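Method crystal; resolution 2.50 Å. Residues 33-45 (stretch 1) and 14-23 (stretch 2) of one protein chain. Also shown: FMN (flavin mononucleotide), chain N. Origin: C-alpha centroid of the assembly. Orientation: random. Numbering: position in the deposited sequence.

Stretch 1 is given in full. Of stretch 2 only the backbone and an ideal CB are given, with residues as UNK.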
ATOM      1  N   ASN B  33     -11.831 -32.448   6.725  1.00 36.02           N
ATOM      2  CA  ASN B  33     -11.533 -31.138   6.173  1.00 33.48           C
ATOM      3  C   ASN B  33     -11.844 -30.062   7.207  1.00 32.98           C
ATOM      4  O   ASN B  33     -12.501 -30.327   8.216  1.00 32.63           O
ATOM      5  CB  ASN B  33     -12.351 -30.935   4.900  1.00 31.78           C
ATOM      6  CG  ASN B  33     -12.116 -32.040   3.880  1.00 30.05           C
ATOM      7  OD1 ASN B  33     -13.056 -32.573   3.306  1.00 31.49           O
ATOM      8  ND2 ASN B  33     -10.862 -32.378   3.650  1.00 29.57           N
ATOM      9  N   ILE B  34     -11.383 -28.841   6.964  1.00 31.42           N
ATOM     10  CA  ILE B  34     -11.615 -27.790   7.935  1.00 30.25           C
ATOM     11  C   ILE B  34     -11.979 -26.426   7.335  1.00 29.42           C
ATOM     12  O   ILE B  34     -11.585 -26.085   6.219  1.00 29.08           O
ATOM     13  CB  ILE B  34     -10.383 -27.683   8.861  1.00 28.43           C
ATOM     14  CG1 ILE B  34     -10.711 -26.818  10.077  1.00 28.40           C
ATOM     15  CG2 ILE B  34      -9.198 -27.173   8.075  1.00 28.16           C
ATOM     16  CD1 ILE B  34      -9.807 -27.078  11.261  1.00 27.36           C
ATOM     17  N   LEU B  35     -12.753 -25.663   8.097  1.00 28.32           N
ATOM     18  CA  LEU B  35     -13.224 -24.343   7.691  1.00 28.60           C
ATOM     19  C   LEU B  35     -13.175 -23.460   8.948  1.00 27.03           C
ATOM     20  O   LEU B  35     -13.687 -23.844   9.993  1.00 26.80           O
ATOM     21  CB  LEU B  35     -14.665 -24.468   7.173  1.00 30.34           C
ATOM     22  CG  LEU B  35     -15.330 -23.324   6.404  1.00 32.23           C
ATOM     23  CD1 LEU B  35     -16.764 -23.719   6.059  1.00 32.20           C
ATOM     24  CD2 LEU B  35     -15.323 -22.063   7.239  1.00 34.33           C
ATOM     25  N   PHE B  36     -12.556 -22.286   8.854  1.00 26.03           N
ATOM     26  CA  PHE B  36     -12.440 -21.393  10.012  1.00 24.13           C
ATOM     27  C   PHE B  36     -13.307 -20.143   9.943  1.00 23.56           C
ATOM     28  O   PHE B  36     -13.712 -19.697   8.870  1.00 21.28           O
ATOM     29  CB  PHE B  36     -10.986 -20.932  10.201  1.00 25.33           C
ATOM     30  CG  PHE B  36     -10.026 -22.034  10.571  1.00 27.49           C
ATOM     31  CD1 PHE B  36      -9.411 -22.799   9.586  1.00 28.33           C
ATOM     32  CD2 PHE B  36      -9.729 -22.298  11.910  1.00 26.13           C
ATOM     33  CE1 PHE B  36      -8.503 -23.817   9.925  1.00 29.70           C
ATOM     34  CE2 PHE B  36      -8.827 -23.307  12.259  1.00 27.43           C
ATOM     35  CZ  PHE B  36      -8.211 -24.068  11.266  1.00 27.39           C
ATOM     36  N   SER B  37     -13.591 -19.578  11.110  1.00 23.91           N
ATOM     37  CA  SER B  37     -14.355 -18.345  11.180  1.00 23.61           C
ATOM     38  C   SER B  37     -13.309 -17.236  11.010  1.00 23.66           C
ATOM     39  O   SER B  37     -12.151 -17.398  11.388  1.00 24.35           O
ATOM     40  CB  SER B  37     -15.039 -18.212  12.540  1.00 22.71           C
ATOM     41  OG  SER B  37     -14.112 -17.908  13.568  1.00 24.95           O
ATOM     42  N   PRO B  38     -13.694 -16.101  10.420  1.00 24.71           N
ATOM     43  CA  PRO B  38     -12.742 -14.996  10.229  1.00 24.54           C
ATOM     44  C   PRO B  38     -11.928 -14.657  11.479  1.00 25.19           C
ATOM     45  O   PRO B  38     -10.710 -14.481  11.410  1.00 26.59           O
ATOM     46  CB  PRO B  38     -13.642 -13.840   9.800  1.00 21.11           C
ATOM     47  CG  PRO B  38     -14.704 -14.549   9.010  1.00 23.30           C
ATOM     48  CD  PRO B  38     -15.018 -15.760   9.864  1.00 23.67           C
ATOM     49  N   SER B  39     -12.596 -14.581  12.623  1.00 25.90           N
ATOM     50  CA  SER B  39     -11.919 -14.241  13.868  1.00 27.50           C
ATOM     51  C   SER B  39     -10.910 -15.266  14.367  1.00 28.87           C
ATOM     52  O   SER B  39      -9.945 -14.910  15.049  1.00 29.78           O
ATOM     53  CB  SER B  39     -12.936 -13.980  14.976  1.00 26.13           C
ATOM     54  OG  SER B  39     -13.716 -12.848  14.679  1.00 27.74           O
ATOM     55  N   SER B  40     -11.120 -16.532  14.046  1.00 29.08           N
ATOM     56  CA  SER B  40     -10.197 -17.550  14.521  1.00 31.05           C
ATOM     57  C   SER B  40      -8.814 -17.387  13.885  1.00 31.61           C
ATOM     58  O   SER B  40      -7.820 -17.905  14.382  1.00 31.55           O
ATOM     59  CB  SER B  40     -10.775 -18.953  14.268  1.00 29.22           C
ATOM     60  OG  SER B  40     -11.092 -19.142  12.908  1.00 30.30           O
ATOM     61  N   LYS B  41      -8.749 -16.635  12.796  1.00 34.92           N
ATOM     62  CA  LYS B  41      -7.482 -16.407  12.104  1.00 36.04           C
ATOM     63  C   LYS B  41      -6.543 -15.496  12.894  1.00 36.44           C
ATOM     64  O   LYS B  41      -5.380 -15.324  12.530  1.00 37.02           O
ATOM     65  CB  LYS B  41      -7.756 -15.850  10.708  1.00 36.46           C
ATOM     66  CG  LYS B  41      -8.618 -16.810   9.883  1.00 39.71           C
ATOM     67  CD  LYS B  41      -9.102 -16.224   8.565  1.00 42.36           C
ATOM     68  CE  LYS B  41     -10.028 -17.217   7.843  1.00 43.28           C
ATOM     69  NZ  LYS B  41     -10.626 -16.660   6.595  1.00 41.32           N
ATOM     70  N   ASN B  42      -7.042 -14.932  13.989  1.00 36.84           N
ATOM     71  CA  ASN B  42      -6.229 -14.078  14.853  1.00 36.67           C
ATOM     72  C   ASN B  42      -5.548 -14.932  15.912  1.00 36.22           C
ATOM     73  O   ASN B  42      -4.765 -14.423  16.705  1.00 36.74           O
ATOM     74  CB  ASN B  42      -7.089 -13.051  15.584  1.00 38.94           C
ATOM     75  CG  ASN B  42      -7.685 -12.023  14.660  1.00 41.44           C
ATOM     76  OD1 ASN B  42      -8.620 -11.323  15.034  1.00 44.19           O
ATOM     77  ND2 ASN B  42      -7.146 -11.916  13.451  1.00 43.27           N
ATOM     78  N   PHE B  43      -5.861 -16.223  15.940  1.00 35.14           N
ATOM     79  CA  PHE B  43      -5.279 -17.113  16.935  1.00 35.18           C
ATOM     80  C   PHE B  43      -4.238 -18.051  16.355  1.00 35.21           C
ATOM     81  O   PHE B  43      -3.316 -18.479  17.050  1.00 34.64           O
ATOM     82  CB  PHE B  43      -6.361 -17.963  17.601  1.00 34.77           C
ATOM     83  CG  PHE B  43      -7.334 -17.180  18.418  1.00 33.79           C
ATOM     84  CD1 PHE B  43      -8.181 -16.255  17.818  1.00 34.25           C
ATOM     85  CD2 PHE B  43      -7.426 -17.387  19.784  1.00 33.51           C
ATOM     86  CE1 PHE B  43      -9.111 -15.549  18.564  1.00 32.53           C
ATOM     87  CE2 PHE B  43      -8.350 -16.689  20.542  1.00 36.04           C
ATOM     88  CZ  PHE B  43      -9.201 -15.763  19.928  1.00 35.19           C
ATOM     89  N   ILE B  44      -4.391 -18.391  15.085  1.00 34.73           N
ATOM     90  CA  ILE B  44      -3.450 -19.301  14.467  1.00 35.84           C
ATOM     91  C   ILE B  44      -3.264 -19.000  12.996  1.00 35.95           C
ATOM     92  O   ILE B  44      -4.006 -18.221  12.409  1.00 35.62           O
ATOM     93  CB  ILE B  44      -3.935 -20.766  14.582  1.00 35.98           C
ATOM     94  CG1 ILE B  44      -5.316 -20.894  13.935  1.00 36.30           C
ATOM     95  CG2 ILE B  44      -3.976 -21.202  16.039  1.00 35.07           C
ATOM     96  CD1 ILE B  44      -5.811 -22.315  13.834  1.00 37.59           C
ATOM     97  N   ASN B  45      -2.253 -19.628  12.413  1.00 37.57           N
ATOM     98  CA  ASN B  45      -1.987 -19.495  10.994  1.00 38.41           C
ATOM     99  C   ASN B  45      -2.745 -20.688  10.415  1.00 37.11           C
ATOM    100  O   ASN B  45      -2.291 -21.830  10.506  1.00 36.02           O
ATOM    101  CB  ASN B  45      -0.492 -19.630  10.715  1.00 40.45           C
ATOM    102  CG  ASN B  45      -0.153 -19.383   9.266  1.00 40.34           C
ATOM    103  OD1 ASN B  45      -0.764 -19.964   8.369  1.00 41.93           O
ATOM    104  ND2 ASN B  45       0.828 -18.521   9.027  1.00 39.40           N
ATOM    105  N   UNK B  14      -9.037 -22.479  22.389  1.00 33.15           N
ATOM    106  CA  UNK B  14      -8.598 -23.838  22.088  1.00 34.48           C
ATOM    107  C   UNK B  14      -8.463 -24.182  20.620  1.00 33.88           C
ATOM    108  O   UNK B  14      -8.105 -25.309  20.282  1.00 34.07           O
ATOM    109  CB  UNK B  14      -9.575 -24.828  22.725  1.00 34.48           C
ATOM    110  N   UNK B  15      -8.746 -23.227  19.743  1.00 33.11           N
ATOM    111  CA  UNK B  15      -8.607 -23.484  18.319  1.00 33.06           C
ATOM    112  C   UNK B  15      -7.117 -23.679  18.015  1.00 33.88           C
ATOM    113  O   UNK B  15      -6.751 -24.234  16.979  1.00 32.95           O
ATOM    114  CB  UNK B  15      -9.201 -22.344  17.490  1.00 33.06           C
ATOM    115  N   UNK B  16      -6.260 -23.230  18.932  1.00 34.18           N
ATOM    116  CA  UNK B  16      -4.818 -23.375  18.748  1.00 36.54           C
ATOM    117  C   UNK B  16      -4.379 -24.836  18.864  1.00 37.04           C
ATOM    118  O   UNK B  16      -3.252 -25.179  18.509  1.00 37.97           O
ATOM    119  CB  UNK B  16      -4.069 -22.521  19.773  1.00 36.54           C
ATOM    120  N   UNK B  17      -5.268 -25.688  19.367  1.00 37.37           N
ATOM    121  CA  UNK B  17      -4.975 -27.111  19.521  1.00 39.30           C
ATOM    122  C   UNK B  17      -5.801 -27.975  18.565  1.00 38.55           C
ATOM    123  O   UNK B  17      -5.818 -29.198  18.690  1.00 37.83           O
ATOM    124  CB  UNK B  17      -5.234 -27.544  20.966  1.00 39.30           C
ATOM    125  N   UNK B  18      -6.474 -27.339  17.611  1.00 37.24           N
ATOM    126  CA  UNK B  18      -7.313 -28.061  16.664  1.00 37.22           C
ATOM    127  C   UNK B  18      -6.551 -29.104  15.838  1.00 37.39           C
ATOM    128  O   UNK B  18      -7.123 -30.105  15.422  1.00 36.29           O
ATOM    129  CB  UNK B  18      -7.988 -27.062  15.722  1.00 37.22           C
ATOM    130  N   UNK B  19      -5.265 -28.875  15.610  1.00 38.69           N
ATOM    131  CA  UNK B  19      -4.464 -29.807  14.832  1.00 41.27           C
ATOM    132  C   UNK B  19      -4.451 -31.198  15.455  1.00 42.70           C
ATOM    133  O   UNK B  19      -4.398 -32.197  14.742  1.00 43.17           O
ATOM    134  CB  UNK B  19      -3.033 -29.283  14.694  1.00 41.27           C
ATOM    135  N   UNK B  20      -4.505 -31.266  16.783  1.00 44.16           N
ATOM    136  CA  UNK B  20      -4.504 -32.548  17.480  1.00 45.97           C
ATOM    137  C   UNK B  20      -5.737 -33.376  17.138  1.00 46.45           C
ATOM    138  O   UNK B  20      -5.649 -34.589  16.958  1.00 47.46           O
ATOM    139  CB  UNK B  20      -4.428 -32.327  18.992  1.00 45.97           C
ATOM    140  N   UNK B  21      -6.890 -32.723  17.060  1.00 45.88           N
ATOM    141  CA  UNK B  21      -8.119 -33.425  16.737  1.00 45.39           C
ATOM    142  C   UNK B  21      -8.075 -33.959  15.314  1.00 46.26           C
ATOM    143  O   UNK B  21      -8.534 -35.070  15.048  1.00 46.62           O
ATOM    144  CB  UNK B  21      -9.327 -32.504  16.923  1.00 45.39           C
ATOM    145  N   UNK B  22      -7.519 -33.166  14.405  1.00 46.58           N
ATOM    146  CA  UNK B  22      -7.444 -33.545  13.003  1.00 47.04           C
ATOM    147  C   UNK B  22      -6.739 -34.871  12.774  1.00 47.94           C
ATOM    148  O   UNK B  22      -7.324 -35.812  12.233  1.00 46.67           O
ATOM    149  CB  UNK B  22      -6.730 -32.447  12.211  1.00 47.04           C
ATOM    150  N   UNK B  23      -5.481 -34.944  13.187  1.00 49.97           N
ATOM    151  CA  UNK B  23      -4.704 -36.163  13.003  1.00 51.63           C
ATOM    152  C   UNK B  23      -5.395 -37.372  13.642  1.00 52.09           C
ATOM    153  O   UNK B  23      -5.366 -38.481  13.103  1.00 51.43           O
ATOM    154  CB  UNK B  23      -3.303 -35.986  13.592  1.00 51.63           C
TER
HETATM  155  N1  FMN N 501     -15.225 -17.001  22.890  1.00 30.19           N
HETATM  156  C2  FMN N 501     -15.749 -18.234  23.178  1.00 30.16           C
HETATM  157  O2  FMN N 501     -16.887 -18.540  22.971  1.00 31.08           O
HETATM  158  N3  FMN N 501     -14.895 -19.226  23.767  1.00 29.52           N
HETATM  159  C4  FMN N 501     -13.589 -19.049  24.074  1.00 29.68           C
HETATM  160  O4  FMN N 501     -12.943 -19.962  24.610  1.00 30.20           O
HETATM  161  C4A FMN N 501     -13.036 -17.718  23.793  1.00 30.21           C
HETATM  162  N5  FMN N 501     -11.753 -17.455  24.013  1.00 32.71           N
HETATM  163  C5A FMN N 501     -11.223 -16.272  23.582  1.00 31.73           C
HETATM  164  C6  FMN N 501      -9.790 -16.018  23.725  1.00 32.44           C
HETATM  165  C7  FMN N 501      -9.217 -14.811  23.443  1.00 32.15           C
HETATM  166  C7M FMN N 501      -7.704 -14.589  23.596  1.00 30.77           C
HETATM  167  C8  FMN N 501     -10.018 -13.789  22.739  1.00 31.77           C
HETATM  168  C8M FMN N 501      -9.404 -12.489  22.278  1.00 31.13           C
HETATM  169  C9  FMN N 501     -11.388 -14.003  22.621  1.00 29.69           C
HETATM  170  C9A FMN N 501     -12.024 -15.197  23.012  1.00 30.45           C
HETATM  171  N10 FMN N 501     -13.422 -15.473  22.890  1.00 27.80           N
HETATM  172  C10 FMN N 501     -13.950 -16.729  23.160  1.00 28.94           C
HETATM  173  C1' FMN N 501     -14.309 -14.459  22.301  1.00 25.95           C
HETATM  174  C2' FMN N 501     -14.484 -14.746  20.788  1.00 23.53           C
HETATM  175  O2' FMN N 501     -13.265 -14.781  20.044  1.00 23.94           O
HETATM  176  C3' FMN N 501     -15.403 -13.699  20.162  1.00 22.46           C
HETATM  177  O3' FMN N 501     -16.729 -13.790  20.777  1.00 19.97           O
HETATM  178  C4' FMN N 501     -15.562 -13.780  18.651  1.00 23.26           C
HETATM  179  O4' FMN N 501     -16.291 -12.636  18.141  1.00 22.15           O
HETATM  180  C5' FMN N 501     -16.216 -15.059  18.152  1.00 24.06           C
HETATM  181  O5' FMN N 501     -16.211 -15.101  16.710  1.00 25.55           O
HETATM  182  P   FMN N 501     -16.512 -16.417  15.875  1.00 21.73           P
HETATM  183  O1P FMN N 501     -17.858 -16.911  16.303  1.00 24.48           O
HETATM  184  O2P FMN N 501     -15.409 -17.374  16.122  1.00 25.14           O
HETATM  185  O3P FMN N 501     -16.508 -15.929  14.381  1.00 25.23           O

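Position 14 lies in a 3-10 segment, and its CA-to-CB bond points away from stretch 1. Nothing of that stretch lies within 5.5 Å of the ideal CB. Many side chains would suit, polar ones included. The residue is Asn14, and it makes no contact here.

Position 15 points toward stretch 1. The ideal CB is 4.9 Å from Ser40 CB, 5.0 Å from Ile44 CD1 and 5.2 Å from Phe43 CB. These atoms and the Phe36 ring outline a small, mostly apolar pocket. A compact aliphatic side chain fits well; valine or alanine could be considered. The residue is Val15, with chi1 in the p well. Its CG1 is 3.7 Å from Phe43 CB. Its CG2 is 3.8 Å from Phe36 CE2, at the ring edge, and 4.1 Å from Ile44 CD1. The two methyls thus touch different neighbours, and this position has the largest covered area in stretch 2.

Position 16 points sideways. Its ideal CB is 4.0 Å from Ile44 CG2 and 4.9 Å from Phe43 O. An aliphatic residue would suit the Ile44 side, while a longer chain could lead off elsewhere. The residue is Ile16. Its CG2 packs 3.8 Å from Ile44 CG2 and 4.3 Å from Phe43 CB, while the end of the chain leads away. Ile44 also comes close to the backbone, with its CG2 3.6 Å from Ile16 CA.

Position 17 points away, so stretch 1 sets little demand. It is Asn17, and its backbone N bonds to Asn14 O.

Position 18 points toward stretch 1. The ideal CB is 4.8 Å from Ile34 CD1 and 5.2 Å from Phe36 CE2. No polar partner is near, so leucine, isoleucine, valine or methionine would be reasonable. The residue is Ile18. Its CG1 meets Ile34 CD1 at 3.9 Å. Its CG2 lies 4.3 Å from Phe36 CZ, near the plane of the ring at its edge.

Position 19 points sideways, and positions 20 and 21 are out of reach. Stretch 1 does not restrict them. They are Asn19, His20 and Tyr21.

Position 22, one helical turn after Ile18, points toward stretch 1 again. No atom of that stretch is within 5.5 Å of the ideal CB, so a long apolar chain is needed for contact. Leucine, methionine or isoleucine would be candidates. Ile22 extends its CD1 to 4.1 Å from Ile34 CD1.

Position 23 is out of reach and unconstrained by stretch 1. It is Val23.

Stretch 2 14-23: NVININHYIV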
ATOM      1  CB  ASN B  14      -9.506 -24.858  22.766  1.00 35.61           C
ATOM      2  CG  ASN B  14      -9.334 -24.866  24.260  1.00 36.22           C
ATOM      3  OD1 ASN B  14     -10.192 -24.388  24.999  1.00 38.30           O
ATOM      4  ND2 ASN B  14      -8.207 -25.392  24.718  1.00 36.71           N
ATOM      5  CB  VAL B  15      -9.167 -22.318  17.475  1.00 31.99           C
ATOM      6  CG1 VAL B  15      -8.316 -21.080  17.665  1.00 31.70           C
ATOM      7  CG2 VAL B  15      -9.235 -22.723  16.013  1.00 29.78           C
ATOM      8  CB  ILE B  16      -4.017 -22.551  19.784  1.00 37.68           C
ATOM      9  CG1 ILE B  16      -4.124 -23.198  21.169  1.00 38.41           C
ATOM     10  CG2 ILE B  16      -4.533 -21.124  19.820  1.00 37.19           C
ATOM     11  CD1 ILE B  16      -3.274 -22.527  22.221  1.00 39.86           C
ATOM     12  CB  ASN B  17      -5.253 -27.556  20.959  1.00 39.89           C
ATOM     13  CG  ASN B  17      -4.283 -26.954  21.957  1.00 42.70           C
ATOM     14  OD1 ASN B  17      -4.645 -26.706  23.113  1.00 44.31           O
ATOM     15  ND2 ASN B  17      -3.039 -26.726  21.525  1.00 42.39           N
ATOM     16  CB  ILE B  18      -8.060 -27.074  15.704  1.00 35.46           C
ATOM     17  CG1 ILE B  18      -9.202 -27.802  14.996  1.00 34.40           C
ATOM     18  CG2 ILE B  18      -7.104 -26.492  14.676  1.00 32.85           C
ATOM     19  CD1 ILE B  18     -10.270 -28.335  15.935  1.00 32.02           C
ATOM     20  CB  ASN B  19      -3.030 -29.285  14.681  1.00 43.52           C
ATOM     21  CG  ASN B  19      -2.359 -29.003  16.017  1.00 45.53           C
ATOM     22  OD1 ASN B  19      -2.741 -28.074  16.737  1.00 46.28           O
ATOM     23  ND2 ASN B  19      -1.354 -29.810  16.356  1.00 45.21           N
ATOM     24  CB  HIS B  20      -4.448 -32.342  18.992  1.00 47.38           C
ATOM     25  CG  HIS B  20      -3.165 -31.749  19.475  1.00 50.40           C
ATOM     26  ND1 HIS B  20      -1.933 -32.275  19.149  1.00 51.95           N
ATOM     27  CD2 HIS B  20      -2.920 -30.686  20.278  1.00 51.86           C
ATOM     28  CE1 HIS B  20      -0.986 -31.561  19.729  1.00 52.71           C
ATOM     29  NE2 HIS B  20      -1.559 -30.592  20.420  1.00 52.90           N
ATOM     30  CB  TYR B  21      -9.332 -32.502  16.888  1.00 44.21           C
ATOM     31  CG  TYR B  21      -9.706 -32.185  18.314  1.00 43.13           C
ATOM     32  CD1 TYR B  21      -9.069 -31.167  19.017  1.00 43.38           C
ATOM     33  CD2 TYR B  21     -10.692 -32.918  18.966  1.00 44.32           C
ATOM     34  CE1 TYR B  21      -9.410 -30.884  20.339  1.00 43.00           C
ATOM     35  CE2 TYR B  21     -11.040 -32.645  20.289  1.00 44.23           C
ATOM     36  CZ  TYR B  21     -10.394 -31.627  20.967  1.00 43.80           C
ATOM     37  OH  TYR B  21     -10.740 -31.351  22.271  1.00 44.96           O
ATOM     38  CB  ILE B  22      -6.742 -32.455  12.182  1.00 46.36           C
ATOM     39  CG1 ILE B  22      -7.543 -31.156  12.277  1.00 46.80           C
ATOM     40  CG2 ILE B  22      -6.605 -32.897  10.735  1.00 45.39           C
ATOM     41  CD1 ILE B  22      -6.874 -29.961  11.621  1.00 48.47           C
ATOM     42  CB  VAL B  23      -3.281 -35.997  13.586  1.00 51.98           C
ATOM     43  CG1 VAL B  23      -3.362 -35.505  15.021  1.00 52.61           C
ATOM     44  CG2 VAL B  23      -2.522 -37.320  13.500  1.00 51.11           C
TER
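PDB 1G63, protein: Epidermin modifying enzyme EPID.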